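Local atomic coordinates of colicin-B (Escherichia coli, PDB entry 1RH1), a protein that kills Escherichia coli and closely related bacteria by forming a channel that depolarises the cytoplasmic membrane and dissipates cellular energy. Residues L114-R119 with D307-K312. Residues are numbered along the deposited sequence; the frame is centred on the assembly and turned at random.
Sequences LPEPSR and DFRVKK
Glu116 divides its carboxylate between two basic side chains about one helical turn apart, OE2 facing Lys312 and OE1 facing Arg309, in a salt-bridge network between a beta turn and the long helix 291-340. The turn, type II from Glu116 to Arg119, belongs to the loop that leads from helix 99-110 into strand 121-128. Glu116 and Lys312 meet tip to tip, with NZ 3.2 Å from OE2 in a salt bridge whose hydrogen bond is weak. Arg309 comes across Glu116 at about a right angle, and the salt bridge from its NH2 to OE1 is long, at 3.7 Å. Phe308 adds the apolar part of the contact. Its ring receives Glu116 at the edge, where CG lies 3.7 Å from CE2, while the carboxylate stands nearly perpendicular to the ring, at 85°. Arg119 sets its CD over one face of the same ring, toward the rim. Beyond CD, the Arg119 guanidinium turns to other partners, NE forming a salt bridge with Glu256 and NH2 a hydrogen bond with Gly258 O. The contact thus joins this loop, in the mainly beta part of the chain, to helix 291-340, which leads into the helical C-terminal part. Phe308 CG is anti to the backbone N (chi1 169°), and Arg119 CD makes a CH-pi contact 4.2 Å from the ring centroid, over the CZ-CE2 side of the ring.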
ATOM      1  N   LEU A 114       3.700  -4.365 -13.582  1.00  7.00           N
ATOM      2  CA  LEU A 114       2.853  -3.297 -13.057  1.00  7.46           C
ATOM      3  C   LEU A 114       3.517  -1.915 -13.188  1.00 11.33           C
ATOM      4  O   LEU A 114       4.747  -1.842 -13.094  1.00 12.43           O
ATOM      5  CB  LEU A 114       2.545  -3.552 -11.574  1.00  6.44           C
ATOM      6  CG  LEU A 114       1.548  -4.616 -11.174  1.00  2.00           C
ATOM      7  CD1 LEU A 114       1.437  -4.690  -9.673  1.00  2.00           C
ATOM      8  CD2 LEU A 114       0.201  -4.261 -11.740  1.00  3.55           C
ATOM      9  N   PRO A 115       2.803  -0.790 -13.395  1.00  8.35           N
ATOM     10  CA  PRO A 115       3.341   0.569 -13.274  1.00  8.02           C
ATOM     11  C   PRO A 115       4.043   0.821 -11.929  1.00 11.72           C
ATOM     12  O   PRO A 115       5.185   1.299 -11.821  1.00  9.83           O
ATOM     13  CB  PRO A 115       2.121   1.389 -13.504  1.00  7.07           C
ATOM     14  CG  PRO A 115       1.305   0.560 -14.443  1.00  2.92           C
ATOM     15  CD  PRO A 115       1.391  -0.752 -13.733  1.00  5.01           C
ATOM     16  N   GLU A 116       3.312   0.430 -10.884  1.00 12.79           N
ATOM     17  CA  GLU A 116       3.839   0.510  -9.547  1.00  9.93           C
ATOM     18  C   GLU A 116       3.511  -0.801  -8.844  1.00 14.72           C
ATOM     19  O   GLU A 116       2.352  -1.153  -8.586  1.00 14.57           O
ATOM     20  CB  GLU A 116       3.209   1.655  -8.816  1.00 12.70           C
ATOM     21  CG  GLU A 116       3.982   2.077  -7.593  1.00 17.30           C
ATOM     22  CD  GLU A 116       5.341   2.722  -7.854  1.00 27.27           C
ATOM     23  OE1 GLU A 116       5.560   3.371  -8.892  1.00 31.37           O
ATOM     24  OE2 GLU A 116       6.193   2.581  -6.976  1.00 31.45           O
ATOM     25  N   PRO A 117       4.554  -1.566  -8.534  1.00 10.80           N
ATOM     26  CA  PRO A 117       4.475  -2.801  -7.791  1.00  6.81           C
ATOM     27  C   PRO A 117       3.817  -2.651  -6.439  1.00  7.20           C
ATOM     28  O   PRO A 117       4.129  -1.766  -5.642  1.00  9.27           O
ATOM     29  CB  PRO A 117       5.907  -3.247  -7.719  1.00  7.14           C
ATOM     30  CG  PRO A 117       6.667  -1.947  -7.694  1.00  7.33           C
ATOM     31  CD  PRO A 117       5.947  -1.242  -8.822  1.00 10.86           C
ATOM     32  N   SER A 118       2.935  -3.630  -6.285  1.00  9.81           N
ATOM     33  CA  SER A 118       2.034  -3.925  -5.179  1.00  7.86           C
ATOM     34  C   SER A 118       0.812  -3.027  -5.203  1.00  9.72           C
ATOM     35  O   SER A 118       0.140  -2.816  -4.187  1.00 11.60           O
ATOM     36  CB  SER A 118       2.733  -3.774  -3.826  1.00 10.58           C
ATOM     37  OG  SER A 118       2.717  -2.425  -3.381  1.00 18.13           O
ATOM     38  N   ARG A 119       0.562  -2.498  -6.400  1.00  5.13           N
ATOM     39  CA  ARG A 119      -0.525  -1.594  -6.614  1.00  3.97           C
ATOM     40  C   ARG A 119      -1.133  -1.909  -7.952  1.00  3.89           C
ATOM     41  O   ARG A 119      -0.395  -2.138  -8.918  1.00  2.00           O
ATOM     42  CB  ARG A 119      -0.026  -0.175  -6.611  1.00  4.17           C
ATOM     43  CG  ARG A 119      -0.100   0.394  -5.210  1.00  7.76           C
ATOM     44  CD  ARG A 119       0.056   1.911  -5.170  1.00  9.59           C
ATOM     45  NE  ARG A 119      -0.877   2.517  -6.098  1.00  7.15           N
ATOM     46  CZ  ARG A 119      -2.107   2.894  -5.774  1.00  6.92           C
ATOM     47  NH1 ARG A 119      -2.616   2.772  -4.546  1.00  3.07           N
ATOM     48  NH2 ARG A 119      -2.851   3.332  -6.770  1.00  4.03           N
ATOM     49  N   ASP A 307       3.354  10.746  -0.850  1.00 15.22           N
ATOM     50  CA  ASP A 307       3.648  10.237   0.465  1.00 17.63           C
ATOM     51  C   ASP A 307       3.955   8.759   0.391  1.00 17.60           C
ATOM     52  O   ASP A 307       4.789   8.279   1.155  1.00 14.01           O
ATOM     53  CB  ASP A 307       2.465  10.498   1.379  1.00 20.89           C
ATOM     54  CG  ASP A 307       2.153  11.976   1.640  1.00 28.47           C
ATOM     55  OD1 ASP A 307       3.014  12.848   1.439  1.00 32.78           O
ATOM     56  OD2 ASP A 307       1.021  12.256   2.052  1.00 36.00           O
ATOM     57  N   PHE A 308       3.310   8.049  -0.554  1.00 14.08           N
ATOM     58  CA  PHE A 308       3.561   6.634  -0.785  1.00 12.19           C
ATOM     59  C   PHE A 308       4.962   6.470  -1.340  1.00 15.11           C
ATOM     60  O   PHE A 308       5.701   5.568  -0.954  1.00 15.23           O
ATOM     61  CB  PHE A 308       2.549   6.101  -1.774  1.00  9.01           C
ATOM     62  CG  PHE A 308       2.852   4.712  -2.311  1.00  4.23           C
ATOM     63  CD1 PHE A 308       2.650   3.591  -1.511  1.00  6.12           C
ATOM     64  CD2 PHE A 308       3.322   4.569  -3.607  1.00  7.75           C
ATOM     65  CE1 PHE A 308       2.915   2.320  -2.007  1.00  4.21           C
ATOM     66  CE2 PHE A 308       3.588   3.292  -4.095  1.00  7.55           C
ATOM     67  CZ  PHE A 308       3.385   2.167  -3.301  1.00  7.20           C
ATOM     68  N   ARG A 309       5.268   7.371  -2.277  1.00 14.42           N
ATOM     69  CA  ARG A 309       6.552   7.488  -2.934  1.00 13.45           C
ATOM     70  C   ARG A 309       7.661   7.741  -1.931  1.00 10.27           C
ATOM     71  O   ARG A 309       8.756   7.194  -2.041  1.00 12.32           O
ATOM     72  CB  ARG A 309       6.451   8.632  -3.938  1.00 18.26           C
ATOM     73  CG  ARG A 309       7.704   9.139  -4.643  1.00 22.88           C
ATOM     74  CD  ARG A 309       8.538   8.037  -5.298  1.00 30.08           C
ATOM     75  NE  ARG A 309       7.848   7.275  -6.329  1.00 36.89           N
ATOM     76  CZ  ARG A 309       8.451   6.964  -7.488  1.00 42.47           C
ATOM     77  NH1 ARG A 309       9.705   7.341  -7.763  1.00 43.67           N
ATOM     78  NH2 ARG A 309       7.812   6.213  -8.381  1.00 45.88           N
ATOM     79  N   VAL A 310       7.383   8.574  -0.940  1.00  8.90           N
ATOM     80  CA  VAL A 310       8.395   8.878   0.033  1.00  7.40           C
ATOM     81  C   VAL A 310       8.575   7.692   0.958  1.00  9.18           C
ATOM     82  O   VAL A 310       9.710   7.288   1.175  1.00 14.16           O
ATOM     83  CB  VAL A 310       7.949  10.171   0.733  1.00  4.85           C
ATOM     84  CG1 VAL A 310       8.632  10.412   2.064  1.00  5.17           C
ATOM     85  CG2 VAL A 310       8.344  11.307  -0.200  1.00  2.41           C
ATOM     86  N   LYS A 311       7.509   7.058   1.447  1.00  9.65           N
ATOM     87  CA  LYS A 311       7.611   5.938   2.367  1.00  8.02           C
ATOM     88  C   LYS A 311       8.331   4.794   1.700  1.00  4.53           C
ATOM     89  O   LYS A 311       9.157   4.153   2.335  1.00  4.03           O
ATOM     90  CB  LYS A 311       6.201   5.521   2.790  1.00  9.85           C
ATOM     91  CG  LYS A 311       6.052   4.316   3.725  1.00 15.37           C
ATOM     92  CD  LYS A 311       4.589   4.020   4.106  1.00 21.18           C
ATOM     93  CE  LYS A 311       3.723   3.673   2.875  1.00 28.07           C
ATOM     94  NZ  LYS A 311       2.291   3.710   3.149  1.00 29.80           N
ATOM     95  N   LYS A 312       8.082   4.607   0.406  1.00  4.06           N
ATOM     96  CA  LYS A 312       8.653   3.508  -0.345  1.00  6.65           C
ATOM     97  C   LYS A 312      10.168   3.565  -0.390  1.00 12.00           C
ATOM     98  O   LYS A 312      10.805   2.587   0.014  1.00 13.98           O
ATOM     99  CB  LYS A 312       8.135   3.511  -1.764  1.00  6.59           C
ATOM    100  CG  LYS A 312       7.886   2.124  -2.346  1.00  6.05           C
ATOM    101  CD  LYS A 312       8.634   1.889  -3.643  1.00  7.06           C
ATOM    102  CE  LYS A 312       8.425   3.042  -4.613  1.00 13.02           C
ATOM    103  NZ  LYS A 312       9.161   2.855  -5.849  1.00 14.11           N
TER